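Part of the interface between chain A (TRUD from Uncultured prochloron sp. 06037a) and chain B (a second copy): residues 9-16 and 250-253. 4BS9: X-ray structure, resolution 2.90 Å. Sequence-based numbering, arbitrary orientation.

Chain A 9-16: KPHFHVEI
Chain B (250-253) PTAR

Chain A enters through a type I beta turn from A:Lys9 (phi/psi -53/138) to A:Phe12, closed by the backbone hydrogen bond from A:Phe12 N to A:Lys9 O at 3.0 Å. A:Pro10 (-68/-9) and A:His11 (-86/-2) occupy its central positions; proline's ring restricts phi to values that suit the first of these. A:Phe12 (-101/132) then leads into extended backbone, with A:His13 at -89/112, A:Val14 at -82/128, A:Glu15 at -129/112 and A:Ile16 at -97/122. Chain B has no regular secondary structure: B:Pro250 (psi 51°) precedes an open run, B:Thr251 at -97/167, B:Ala252 at -112/160 and B:Arg253 at -151/119. The chains run in broadly opposite senses. In register, A:His13 lies nearest B:Ala252, their CA atoms 5.2 Å apart.

No hydrogen bond crosses between the stretches. A:His13 and B:Ala252 direct their CA-to-CB bonds toward each other's stretch, and their CB atoms meet at 4.0 Å. The small methyl of B:Ala252 fits a close backbone approach, and B:Ala252 CB lies 4.2 Å from A:Pro10 O.

A:His13 is t (chi1 171°, chi2 54°). One face of its flat ring lies under B:Pro250 O, only 2.8 Å from A:His13 NE2, but the angle is too poor for a hydrogen bond. Instead, A:His13 NE2 donates to A:Glu15 OE1 at 2.7 Å. Glutamate suits this place because its carboxylate can accept a hydrogen bond from the ring two residues back; its side chain is t, p (chi3 60°). B:Pro250, C-gamma exo, points its CA-to-CB bond toward chain A, a compact apolar ring with CB 4.0 Å from A:His13 NE2.

B:Thr251 (chi1 -177°) and B:Arg253 (m, m, t, chi4 -102°) point their CA-to-CB bonds away. B:Thr251 OG1 makes a weak hydrogen bond to B:Ala252 O at 3.3 Å, and B:Arg253 NH1 another to B:Ala252 O at 2.5 Å; B:Arg253 NE and NH2 bond elsewhere in the structure.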

# COMPACT_ATOMS: atom_id res chain seq x y z
N LYS A 9 -21.60 -5.45 28.06
CA LYS A 9 -22.05 -5.47 26.67
C LYS A 9 -22.02 -6.88 26.12
O LYS A 9 -21.09 -7.66 26.42
CB LYS A 9 -21.26 -4.50 25.81
CG LYS A 9 -21.62 -3.07 26.15
CD LYS A 9 -20.70 -2.07 25.50
CE LYS A 9 -21.12 -0.67 25.91
NZ LYS A 9 -20.23 0.38 25.36
N PRO A 10 -23.07 -7.24 25.37
CA PRO A 10 -23.25 -8.63 24.98
C PRO A 10 -22.20 -9.14 24.01
O PRO A 10 -22.15 -10.34 23.78
CB PRO A 10 -24.65 -8.65 24.35
CG PRO A 10 -24.95 -7.25 23.99
CD PRO A 10 -24.17 -6.37 24.92
N HIS A 11 -21.35 -8.28 23.46
CA HIS A 11 -20.29 -8.76 22.59
C HIS A 11 -19.06 -9.18 23.35
O HIS A 11 -18.11 -9.65 22.74
CB HIS A 11 -19.94 -7.75 21.48
CG HIS A 11 -19.17 -6.56 21.94
ND1 HIS A 11 -19.79 -5.41 22.38
CD2 HIS A 11 -17.85 -6.32 21.99
CE1 HIS A 11 -18.87 -4.51 22.70
NE2 HIS A 11 -17.68 -5.04 22.47
N PHE A 12 -19.08 -9.02 24.67
CA PHE A 12 -17.99 -9.49 25.53
C PHE A 12 -18.36 -10.81 26.19
O PHE A 12 -19.45 -10.97 26.72
CB PHE A 12 -17.66 -8.46 26.61
CG PHE A 12 -16.94 -7.25 26.10
CD1 PHE A 12 -15.77 -7.38 25.36
CD2 PHE A 12 -17.41 -5.98 26.39
CE1 PHE A 12 -15.10 -6.26 24.90
CE2 PHE A 12 -16.73 -4.86 25.94
CZ PHE A 12 -15.58 -5.00 25.20
N HIS A 13 -17.43 -11.77 26.13
CA HIS A 13 -17.49 -12.95 26.99
C HIS A 13 -16.75 -12.62 28.29
O HIS A 13 -15.53 -12.45 28.30
CB HIS A 13 -16.89 -14.19 26.33
CG HIS A 13 -16.76 -15.35 27.28
ND1 HIS A 13 -17.82 -15.84 28.02
CD2 HIS A 13 -15.68 -16.09 27.64
CE1 HIS A 13 -17.40 -16.83 28.78
NE2 HIS A 13 -16.11 -17.01 28.57
N VAL A 14 -17.50 -12.55 29.38
CA VAL A 14 -16.94 -12.26 30.68
C VAL A 14 -16.38 -13.52 31.30
O VAL A 14 -17.06 -14.55 31.37
CB VAL A 14 -18.02 -11.68 31.61
CG1 VAL A 14 -17.49 -11.53 33.02
CG2 VAL A 14 -18.48 -10.33 31.09
N GLU A 15 -15.13 -13.45 31.75
CA GLU A 15 -14.47 -14.55 32.44
C GLU A 15 -13.88 -14.00 33.73
O GLU A 15 -12.96 -13.18 33.70
CB GLU A 15 -13.39 -15.16 31.55
CG GLU A 15 -13.00 -16.57 31.94
CD GLU A 15 -14.14 -17.58 31.78
OE1 GLU A 15 -14.65 -17.77 30.65
OE2 GLU A 15 -14.51 -18.21 32.80
N ILE A 16 -14.43 -14.44 34.85
CA ILE A 16 -14.03 -13.96 36.17
C ILE A 16 -13.04 -14.93 36.77
O ILE A 16 -13.35 -16.10 36.94
CB ILE A 16 -15.25 -13.83 37.11
CG1 ILE A 16 -16.24 -12.80 36.54
CG2 ILE A 16 -14.81 -13.42 38.50
CD1 ILE A 16 -17.53 -12.63 37.33
N PRO B 250 -13.92 -20.28 24.83
CA PRO B 250 -15.19 -20.33 25.58
C PRO B 250 -16.08 -19.09 25.32
O PRO B 250 -16.64 -18.52 26.25
CB PRO B 250 -14.71 -20.41 27.04
CG PRO B 250 -13.37 -21.09 26.97
CD PRO B 250 -12.80 -20.88 25.58
N THR B 251 -16.29 -18.80 24.04
CA THR B 251 -16.52 -17.43 23.49
C THR B 251 -17.99 -16.91 23.24
O THR B 251 -18.95 -17.69 23.28
CB THR B 251 -15.67 -17.30 22.17
OG1 THR B 251 -15.78 -15.98 21.64
CG2 THR B 251 -16.10 -18.33 21.11
N ALA B 252 -18.15 -15.59 23.01
CA ALA B 252 -19.43 -14.94 22.62
C ALA B 252 -19.39 -14.40 21.16
O ALA B 252 -18.29 -14.20 20.59
CB ALA B 252 -19.79 -13.81 23.59
N ARG B 253 -20.56 -14.18 20.54
CA ARG B 253 -20.61 -13.92 19.08
C ARG B 253 -21.75 -13.04 18.57
O ARG B 253 -22.92 -13.41 18.67
CB ARG B 253 -20.65 -15.25 18.31
CG ARG B 253 -19.34 -16.03 18.29
CD ARG B 253 -18.23 -15.27 17.58
NE ARG B 253 -16.93 -15.92 17.72
CZ ARG B 253 -15.96 -15.55 18.55
NH1 ARG B 253 -16.11 -14.50 19.37
NH2 ARG B 253 -14.81 -16.24 18.57